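Lamina-associated polypeptide 2 isoforms alpha/zeta (Mus musculus, PDB 2V0X) forms a dimer through its carboxy-terminal helical coiled-coil domain and acts as a component of the nuclear lamina, probably linking lamin A with chromatin. Local coordinates at residues Leu106-Ala109 / Leu110-Tyr114; Ser186-Met189 / Gly190-Leu194; Pro55-Ala58 / Cys59-Val63. The protein carries 2 engineered substitutions. All coordinates share one frame; numbering follows the deposited sequence.

How the interactions relate
Interactions 1 and 2 are successive-turn contacts within helices 100-146 and 152-196, which run antiparallel and touch: the contact centres are 9 Å apart, and Ala109 CB lies 3.5 Å from Gly190 CA. Interaction 2 is buried, interaction 1 only partly so; each has four backbone i to i+4 bonds. In interaction 1 a serine satisfies one carbonyl twice; in interaction 2 a water joins two hydroxyls and one arginine, while the second arginine bonds carbonyls elsewhere. Interaction 3, a surface turn between helices 35-46 and 66-72, is centred 20 Å from interaction 1 and 26 Å from interaction 2; one backbone bond closes it. All three touch the second subunit, the first two through polar bonds, the third by packing.

Interaction 1 of 3, residues Leu106-Ala109 / Leu110-Tyr114; sequences LDLA and LCRSY
Leu106 O accepts from Leu110 N at 3.0 Å, the first of four i to i+4 bonds that identify 106-114 as continuous alpha helix within helix 100-146 of the coiled-coil dimerization domain. Cys111 N to Asp107 O follows, and then Arg112 N to Leu108 O, which is 2.9 Å long. Ala109 O is gripped twice: Ser113 N and Ser113 OG each donate to it at 2.9 Å, arriving from opposite faces of the carbonyl plane. The hydroxyl gets there because chi1 of -69° sets OG beside its own backbone N, turned back toward the preceding turn, where the buried hydroxyl spends its proton on Ala109 O.

The charged ends find their mates elsewhere. Asp107 OD1 forms a salt bridge with Arg191 NE of the second subunit, while Arg112 NH2 pairs with Asp51 OD2 of its own chain. Bends at chi2 and chi3 (-130° and -86°) fold the Arg112 chain so that its aliphatic part and guanidinium both meet Leu108. With this arginine cut back to an alanine, the Asp51 carboxylate is likely to lose its salt-bridge mate and Leu108 the surface its methyls rest on. Arg112 CG approaches Leu108 CD1 to 3.8 Å; Leu108 CD2 sits 3.5 Å above the Arg112 guanidinium plane, offset toward its rim and 3.7 Å from Arg112 NH1.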
ATOM      1  N   LEU B 106      11.297  -2.181  16.097  1.00 32.95           N
ATOM      2  CA  LEU B 106      10.565  -3.144  15.303  1.00 32.04           C
ATOM      3  C   LEU B 106       9.087  -2.811  15.326  1.00 30.80           C
ATOM      4  O   LEU B 106       8.437  -2.807  14.282  1.00 33.95           O
ATOM      5  CB  LEU B 106      10.785  -4.570  15.811  1.00 32.70           C
ATOM      6  CG  LEU B 106      12.205  -5.128  15.836  1.00 35.02           C
ATOM      7  CD1 LEU B 106      12.128  -6.634  16.046  1.00 38.76           C
ATOM      8  CD2 LEU B 106      12.930  -4.837  14.531  1.00 34.48           C
ATOM      9  N   ASP B 107       8.570  -2.528  16.522  1.00 27.99           N
ATOM     10  CA  ASP B 107       7.160  -2.192  16.686  1.00 27.84           C
ATOM     11  C   ASP B 107       6.807  -0.917  15.924  1.00 27.51           C
ATOM     12  O   ASP B 107       5.734  -0.820  15.328  1.00 30.14           O
ATOM     13  CB  ASP B 107       6.792  -2.047  18.169  1.00 27.90           C
ATOM     14  CG  ASP B 107       5.298  -1.951  18.375  1.00 28.49           C
ATOM     15  OD1 ASP B 107       4.577  -2.815  17.842  1.00 29.47           O
ATOM     16  OD2 ASP B 107       4.844  -0.987  19.020  1.00 35.03           O
ATOM     17  N   LEU B 108       7.719   0.050  15.924  1.00 24.31           N
ATOM     18  CA  LEU B 108       7.486   1.292  15.206  1.00 23.54           C
ATOM     19  C   LEU B 108       7.433   1.008  13.701  1.00 26.65           C
ATOM     20  O   LEU B 108       6.549   1.492  12.980  1.00 28.73           O
ATOM     21  CB  LEU B 108       8.613   2.284  15.485  1.00 23.54           C
ATOM     22  CG  LEU B 108       8.513   3.594  14.694  1.00 27.69           C
ATOM     23  CD1 LEU B 108       7.210   4.332  15.050  1.00 29.46           C
ATOM     24  CD2 LEU B 108       9.723   4.472  15.016  1.00 31.47           C
ATOM     25  N   ALA B 109       8.374   0.208  13.221  1.00 28.67           N
ATOM     26  CA  ALA B 109       8.405  -0.120  11.798  1.00 26.72           C
ATOM     27  C   ALA B 109       7.120  -0.816  11.359  1.00 27.20           C
ATOM     28  O   ALA B 109       6.584  -0.497  10.300  1.00 27.75           O
ATOM     29  CB  ALA B 109       9.596  -0.972  11.470  1.00 26.28           C
ATOM     30  N   LEU B 110       6.630  -1.766  12.159  1.00 26.10           N
ATOM     31  CA  LEU B 110       5.405  -2.490  11.807  1.00 24.99           C
ATOM     32  C   LEU B 110       4.170  -1.581  11.893  1.00 26.04           C
ATOM     33  O   LEU B 110       3.222  -1.735  11.113  1.00 29.14           O
ATOM     34  CB  LEU B 110       5.222  -3.736  12.696  1.00 25.46           C
ATOM     35  CG  LEU B 110       6.271  -4.862  12.590  1.00 26.66           C
ATOM     36  CD1 LEU B 110       6.332  -5.702  13.863  1.00 27.48           C
ATOM     37  CD2 LEU B 110       6.002  -5.731  11.385  1.00 22.23           C
ATOM     38  N   CYS B 111       4.183  -0.639  12.835  1.00 27.37           N
ATOM     39  CA  CYS B 111       3.075   0.302  13.004  1.00 27.28           C
ATOM     40  C   CYS B 111       3.012   1.244  11.803  1.00 28.07           C
ATOM     41  O   CYS B 111       1.938   1.534  11.275  1.00 28.94           O
ATOM     42  CB  CYS B 111       3.233   1.113  14.308  1.00 26.87           C
ATOM     43  SG  CYS B 111       2.794   0.180  15.835  1.00 26.65           S
ATOM     44  N   ARG B 112       4.172   1.747  11.409  1.00 29.72           N
ATOM     45  CA  ARG B 112       4.273   2.639  10.273  1.00 29.52           C
ATOM     46  C   ARG B 112       3.888   1.884   9.012  1.00 27.60           C
ATOM     47  O   ARG B 112       3.202   2.440   8.177  1.00 31.69           O
ATOM     48  CB  ARG B 112       5.677   3.238  10.185  1.00 29.07           C
ATOM     49  CG  ARG B 112       5.974   4.044  11.437  1.00 36.27           C
ATOM     50  CD  ARG B 112       6.487   5.412  11.147  1.00 33.03           C
ATOM     51  NE  ARG B 112       7.919   5.413  10.967  1.00 43.92           N
ATOM     52  CZ  ARG B 112       8.769   6.143  11.685  1.00 48.31           C
ATOM     53  NH1 ARG B 112       8.335   6.945  12.651  1.00 39.86           N
ATOM     54  NH2 ARG B 112      10.062   6.073  11.427  1.00 50.65           N
ATOM     55  N   SER B 113       4.252   0.603   8.919  1.00 23.65           N
ATOM     56  CA  SER B 113       3.869  -0.193   7.756  1.00 24.03           C
ATOM     57  C   SER B 113       2.337  -0.245   7.684  1.00 24.46           C
ATOM     58  O   SER B 113       1.746  -0.062   6.626  1.00 26.93           O
ATOM     59  CB  SER B 113       4.415  -1.618   7.858  1.00 31.00           C
ATOM     60  OG  SER B 113       5.833  -1.633   7.730  1.00 45.25           O
ATOM     61  N   TYR B 114       1.706  -0.477   8.826  1.00 23.76           N
ATOM     62  CA  TYR B 114       0.258  -0.571   8.876  1.00 23.09           C
ATOM     63  C   TYR B 114      -0.375   0.748   8.462  1.00 24.82           C
ATOM     64  O   TYR B 114      -1.296   0.783   7.638  1.00 28.99           O
ATOM     65  CB  TYR B 114      -0.215  -0.950  10.284  1.00 20.82           C
ATOM     66  CG  TYR B 114      -1.698  -1.245  10.393  1.00 20.47           C
ATOM     67  CD1 TYR B 114      -2.152  -2.550  10.518  1.00 21.29           C
ATOM     68  CD2 TYR B 114      -2.647  -0.217  10.377  1.00 20.54           C
ATOM     69  CE1 TYR B 114      -3.505  -2.838  10.629  1.00 22.18           C
ATOM     70  CE2 TYR B 114      -4.028  -0.495  10.478  1.00 18.42           C
ATOM     71  CZ  TYR B 114      -4.442  -1.812  10.607  1.00 19.10           C
ATOM     72  OH  TYR B 114      -5.772  -2.134  10.721  1.00 27.08           O
TER

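Interaction 2 of 3, residues Ser186-Met189 / Gly190-Leu194; sequences SSTM and GRRYL
Successive turns of alpha helix 152-196, in a largely buried part, bring Met189, modelled as selenomethionine, against Tyr193, and Ser187 and Thr188 close to the arginines that follow them. Four backbone bonds establish the helix: Gly190 N to Ser186 O, Arg191 N to Ser187 O, Arg192 N to Thr188 O and Tyr193 N to Met189 O. Gly190 N lies 3.0 Å from Ser186 O with an N-H...O angle of 170°, and Tyr193 N lies 3.2 Å from Met189 O.

The apolar pair meets edge-on: Met189 CG lies in the plane of the Tyr193 ring, 3.8 Å from Tyr193 CE1. Met189 O is also at this edge, 3.3 Å from Tyr193 CD1. The ring is further held by stacking with His105 of helix 100-146.

On another side of the helix, a water joins three side chains. It donates to Ser187 OG at 3.2 Å and to Thr188 OG1 at 3.0 Å, and accepts from Arg191 NH1 at 3.0 Å while lying in the guanidinium plane. Each of these groups has a second partner: Ser187 OG bonds Leu110 O of the second subunit, Thr188 OG1 bonds Met184 O, and Arg191 NH1 bonds Pro75 O of the second subunit. Arg192 stays extended (chi2 -179°, chi3 174°), its NE passing Thr188 CG2 at 4.1 Å, and spends its donors on the carbonyls of Leu219, Ala212 and Thr210. One side of the helix thus packs on helix 100-146 of its own chain and another bonds the second subunit, as befits a helical coiled-coil dimerization domain.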
ATOM      1  N   SER B 186       9.707   1.625   5.717  1.00 30.91           N
ATOM      2  CA  SER B 186       9.504   1.216   7.105  1.00 30.14           C
ATOM      3  C   SER B 186       9.823  -0.258   7.301  1.00 29.85           C
ATOM      4  O   SER B 186      10.451  -0.638   8.293  1.00 31.87           O
ATOM      5  CB  SER B 186       8.081   1.528   7.548  1.00 32.42           C
ATOM      6  OG  SER B 186       7.860   2.922   7.494  1.00 47.25           O
ATOM      7  N   SER B 187       9.413  -1.079   6.343  1.00 27.74           N
ATOM      8  CA  SER B 187       9.688  -2.504   6.403  1.00 28.36           C
ATOM      9  C   SER B 187      11.216  -2.709   6.437  1.00 30.61           C
ATOM     10  O   SER B 187      11.737  -3.453   7.266  1.00 31.33           O
ATOM     11  CB  SER B 187       9.093  -3.203   5.178  1.00 29.65           C
ATOM     12  OG  SER B 187       9.700  -4.472   4.970  1.00 38.42           O
ATOM     13  N   THR B 188      11.913  -2.006   5.551  1.00 31.71           N
ATOM     14  CA  THR B 188      13.361  -2.073   5.445  1.00 27.44           C
ATOM     15  C   THR B 188      14.036  -1.589   6.737  1.00 31.39           C
ATOM     16  O   THR B 188      14.992  -2.195   7.191  1.00 32.84           O
ATOM     17  CB  THR B 188      13.829  -1.275   4.211  1.00 25.41           C
ATOM     18  OG1 THR B 188      13.215  -1.847   3.044  1.00 25.39           O
ATOM     19  CG2 THR B 188      15.345  -1.296   4.053  1.00 23.40           C
HETATM   20  N   MSE B 189      13.516  -0.523   7.342  1.00 35.17           N
HETATM   21  CA  MSE B 189      14.068  -0.023   8.599  1.00 40.86           C
HETATM   22  C   MSE B 189      13.946  -1.123   9.682  1.00 36.82           C
HETATM   23  O   MSE B 189      14.911  -1.460  10.374  1.00 34.26           O
HETATM   24  CB  MSE B 189      13.325   1.237   9.047  1.00 47.50           C
HETATM   25  CG  MSE B 189      13.876   1.838  10.346  1.00 58.02           C
HETATM   26 SE   MSE B 189      12.692   3.127  11.206  1.00 69.09          SE
HETATM   27  CE  MSE B 189      11.715   1.903  12.335  1.00 68.36           C
ATOM     28  N   GLY B 190      12.759  -1.703   9.794  1.00 31.66           N
ATOM     29  CA  GLY B 190      12.549  -2.752  10.765  1.00 26.68           C
ATOM     30  C   GLY B 190      13.545  -3.886  10.583  1.00 28.67           C
ATOM     31  O   GLY B 190      14.156  -4.344  11.556  1.00 34.54           O
ATOM     32  N   ARG B 191      13.747  -4.307   9.335  1.00 25.75           N
ATOM     33  CA  ARG B 191      14.666  -5.404   9.039  1.00 26.42           C
ATOM     34  C   ARG B 191      16.132  -5.056   9.254  1.00 27.22           C
ATOM     35  O   ARG B 191      16.928  -5.941   9.561  1.00 28.87           O
ATOM     36  CB  ARG B 191      14.424  -5.977   7.626  1.00 27.45           C
ATOM     37  CG  ARG B 191      13.052  -6.655   7.474  1.00 25.38           C
ATOM     38  CD  ARG B 191      12.789  -7.122   6.042  1.00 34.05           C
ATOM     39  NE  ARG B 191      13.675  -8.206   5.627  1.00 38.44           N
ATOM     40  CZ  ARG B 191      14.386  -8.211   4.503  1.00 36.48           C
ATOM     41  NH1 ARG B 191      14.328  -7.181   3.672  1.00 27.44           N
ATOM     42  NH2 ARG B 191      15.124  -9.271   4.186  1.00 23.92           N
ATOM     43  N   ARG B 192      16.505  -3.794   9.064  1.00 26.64           N
ATOM     44  CA  ARG B 192      17.889  -3.396   9.324  1.00 26.15           C
ATOM     45  C   ARG B 192      18.184  -3.623  10.822  1.00 28.74           C
ATOM     46  O   ARG B 192      19.178  -4.254  11.175  1.00 29.16           O
ATOM     47  CB  ARG B 192      18.123  -1.941   8.945  1.00 24.45           C
ATOM     48  CG  ARG B 192      18.300  -1.730   7.456  1.00 23.71           C
ATOM     49  CD  ARG B 192      18.538  -0.277   7.179  1.00 23.71           C
ATOM     50  NE  ARG B 192      18.860  -0.059   5.773  1.00 26.20           N
ATOM     51  CZ  ARG B 192      19.153   1.129   5.262  1.00 27.14           C
ATOM     52  NH1 ARG B 192      19.167   2.186   6.050  1.00 29.03           N
ATOM     53  NH2 ARG B 192      19.408   1.264   3.967  1.00 29.71           N
ATOM     54  N   TYR B 193      17.276  -3.186  11.693  1.00 29.53           N
ATOM     55  CA  TYR B 193      17.453  -3.378  13.138  1.00 29.94           C
ATOM     56  C   TYR B 193      17.467  -4.859  13.476  1.00 31.19           C
ATOM     57  O   TYR B 193      18.281  -5.326  14.277  1.00 35.54           O
ATOM     58  CB  TYR B 193      16.335  -2.695  13.928  1.00 30.98           C
ATOM     59  CG  TYR B 193      16.528  -1.206  14.077  1.00 33.07           C
ATOM     60  CD1 TYR B 193      15.837  -0.304  13.267  1.00 31.79           C
ATOM     61  CD2 TYR B 193      17.388  -0.695  15.050  1.00 34.87           C
ATOM     62  CE1 TYR B 193      15.997   1.077  13.424  1.00 31.42           C
ATOM     63  CE2 TYR B 193      17.557   0.675  15.218  1.00 35.41           C
ATOM     64  CZ  TYR B 193      16.857   1.556  14.402  1.00 39.45           C
ATOM     65  OH  TYR B 193      17.017   2.913  14.573  1.00 46.50           O
ATOM     66  N   LEU B 194      16.587  -5.610  12.830  1.00 28.74           N
ATOM     67  CA  LEU B 194      16.505  -7.031  13.081  1.00 28.67           C
ATOM     68  C   LEU B 194      17.758  -7.811  12.707  1.00 31.57           C
ATOM     69  O   LEU B 194      18.179  -8.685  13.459  1.00 34.20           O
ATOM     70  CB  LEU B 194      15.307  -7.631  12.370  1.00 28.59           C
ATOM     71  CG  LEU B 194      15.095  -9.122  12.610  1.00 31.00           C
ATOM     72  CD1 LEU B 194      14.716  -9.378  14.090  1.00 31.32           C
ATOM     73  CD2 LEU B 194      13.993  -9.608  11.680  1.00 31.31           C
TER
HETATM   74  O   HOH W   1      12.594  -4.711   3.621  1.00 31.05           O

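Interaction 3 of 3, residues Pro55-Ala58 / Cys59-Val63; sequences PSVA and CRYPV
Val57 and Tyr61 meet through backbone and side chain alike, and the backbone bond defines the turn. Tyr61 N donates to Val57 O at 2.7 Å, with an N-H...O angle of 154° and the donor nearly in line with the carbonyl. The CA atoms of Val57 and Tyr61 are 5.3 Å apart, showing how tightly the chain doubles back. A second polar bond, Ala58 N to Ser56 OG at 3.2 Å, forms an ST turn that overlaps the start of this one.

The apolar contact is looser. With Tyr61 CG anti to its carbonyl carbon (chi1 -57°), the CD1 edge of the ring lies by Val57 CB, 4.2 Å from Tyr61 CD1. Separately, Pro62 CB makes a van der Waals contact with Ala58 O at 3.5 Å. The Tyr61 ring is buried against Ile123 of helix 100-146 and against Tyr168 and Ala172 of helix 152-196, and its OH bonds Asp175 OD2. It joins this largely exposed loop to both long helices, with Val57 adding contacts to Ser119 and Gln122.

Ala58, Cys59 and Arg60 all keep right-handed helical backbone angles. Together with the i to i+4 bond, they make this an isolated alpha-turn, overlapped at its start by the ST turn of Ser56.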
ATOM      1  N   PRO B  55       3.133  11.100   5.880  1.00 37.97           N
ATOM      2  CA  PRO B  55       2.269  12.245   5.543  1.00 35.79           C
ATOM      3  C   PRO B  55       0.801  11.855   5.738  1.00 33.97           C
ATOM      4  O   PRO B  55       0.427  10.687   5.582  1.00 33.28           O
ATOM      5  CB  PRO B  55       2.585  12.498   4.067  1.00 35.29           C
ATOM      6  CG  PRO B  55       3.041  11.178   3.574  1.00 36.10           C
ATOM      7  CD  PRO B  55       3.918  10.684   4.706  1.00 36.76           C
ATOM      8  N   SER B  56      -0.018  12.826   6.110  1.00 31.86           N
ATOM      9  CA  SER B  56      -1.432  12.592   6.349  1.00 32.59           C
ATOM     10  C   SER B  56      -2.250  12.583   5.054  1.00 38.50           C
ATOM     11  O   SER B  56      -1.907  13.244   4.072  1.00 40.63           O
ATOM     12  CB  SER B  56      -1.974  13.681   7.290  1.00 27.83           C
ATOM     13  OG  SER B  56      -3.357  13.513   7.541  1.00 35.74           O
ATOM     14  N   VAL B  57      -3.329  11.810   5.061  1.00 38.51           N
ATOM     15  CA  VAL B  57      -4.230  11.732   3.910  1.00 35.87           C
ATOM     16  C   VAL B  57      -5.621  12.177   4.358  1.00 34.15           C
ATOM     17  O   VAL B  57      -6.536  12.237   3.550  1.00 36.38           O
ATOM     18  CB  VAL B  57      -4.348  10.278   3.355  1.00 35.94           C
ATOM     19  CG1 VAL B  57      -3.109   9.883   2.580  1.00 35.17           C
ATOM     20  CG2 VAL B  57      -4.608   9.314   4.477  1.00 36.81           C
ATOM     21  N   ALA B  58      -5.761  12.538   5.631  1.00 31.92           N
ATOM     22  CA  ALA B  58      -7.059  12.934   6.165  1.00 33.96           C
ATOM     23  C   ALA B  58      -7.748  14.094   5.437  1.00 35.86           C
ATOM     24  O   ALA B  58      -8.965  14.089   5.295  1.00 38.91           O
ATOM     25  CB  ALA B  58      -6.961  13.227   7.701  1.00 34.48           C
ATOM     26  N   CYS B  59      -6.996  15.086   4.978  1.00 38.63           N
ATOM     27  CA  CYS B  59      -7.616  16.214   4.278  1.00 42.39           C
ATOM     28  C   CYS B  59      -7.896  15.942   2.821  1.00 38.71           C
ATOM     29  O   CYS B  59      -8.892  16.413   2.276  1.00 39.06           O
ATOM     30  CB  CYS B  59      -6.753  17.480   4.351  1.00 45.36           C
ATOM     31  SG  CYS B  59      -6.705  18.207   5.973  1.00 47.39           S
ATOM     32  N   ARG B  60      -6.969  15.254   2.175  1.00 34.13           N
ATOM     33  CA  ARG B  60      -7.101  14.979   0.761  1.00 35.18           C
ATOM     34  C   ARG B  60      -7.965  13.768   0.428  1.00 34.01           C
ATOM     35  O   ARG B  60      -8.661  13.755  -0.582  1.00 35.24           O
ATOM     36  CB  ARG B  60      -5.705  14.877   0.130  1.00 46.06           C
ATOM     37  CG  ARG B  60      -4.983  16.230   0.092  1.00 62.11           C
ATOM     38  CD  ARG B  60      -3.477  16.114  -0.133  1.00 68.41           C
ATOM     39  NE  ARG B  60      -2.923  17.344  -0.709  1.00 85.19           N
ATOM     40  CZ  ARG B  60      -2.595  18.440  -0.024  1.00 74.17           C
ATOM     41  NH1 ARG B  60      -2.752  18.496   1.288  1.00 66.56           N
ATOM     42  NH2 ARG B  60      -2.110  19.496  -0.659  1.00 75.09           N
ATOM     43  N   TYR B  61      -7.981  12.784   1.315  1.00 30.99           N
ATOM     44  CA  TYR B  61      -8.761  11.581   1.082  1.00 27.76           C
ATOM     45  C   TYR B  61      -9.527  11.182   2.327  1.00 29.76           C
ATOM     46  O   TYR B  61      -9.360  10.074   2.841  1.00 29.55           O
ATOM     47  CB  TYR B  61      -7.811  10.461   0.655  1.00 24.26           C
ATOM     48  CG  TYR B  61      -7.008  10.842  -0.567  1.00 21.20           C
ATOM     49  CD1 TYR B  61      -5.687  11.256  -0.453  1.00 19.84           C
ATOM     50  CD2 TYR B  61      -7.575  10.775  -1.842  1.00 20.05           C
ATOM     51  CE1 TYR B  61      -4.937  11.580  -1.580  1.00 23.27           C
ATOM     52  CE2 TYR B  61      -6.834  11.104  -2.970  1.00 18.64           C
ATOM     53  CZ  TYR B  61      -5.522  11.497  -2.833  1.00 24.35           C
ATOM     54  OH  TYR B  61      -4.786  11.784  -3.963  1.00 26.50           O
ATOM     55  N   PRO B  62     -10.442  12.057   2.780  1.00 33.62           N
ATOM     56  CA  PRO B  62     -11.260  11.833   3.972  1.00 36.86           C
ATOM     57  C   PRO B  62     -12.192  10.617   3.869  1.00 38.34           C
ATOM     58  O   PRO B  62     -12.794  10.349   2.825  1.00 37.16           O
ATOM     59  CB  PRO B  62     -12.057  13.135   4.075  1.00 38.42           C
ATOM     60  CG  PRO B  62     -12.280  13.478   2.633  1.00 37.69           C
ATOM     61  CD  PRO B  62     -10.915  13.246   2.043  1.00 35.27           C
ATOM     62  N   VAL B  63     -12.321   9.901   4.977  1.00 40.14           N
ATOM     63  CA  VAL B  63     -13.181   8.738   5.034  1.00 41.64           C
ATOM     64  C   VAL B  63     -13.970   8.799   6.345  1.00 44.18           C
ATOM     65  O   VAL B  63     -13.509   9.381   7.333  1.00 46.51           O
ATOM     66  CB  VAL B  63     -12.364   7.431   4.918  1.00 41.33           C
ATOM     67  CG1 VAL B  63     -13.241   6.219   5.216  1.00 41.38           C
ATOM     68  CG2 VAL B  63     -11.792   7.299   3.498  1.00 41.74           C
TER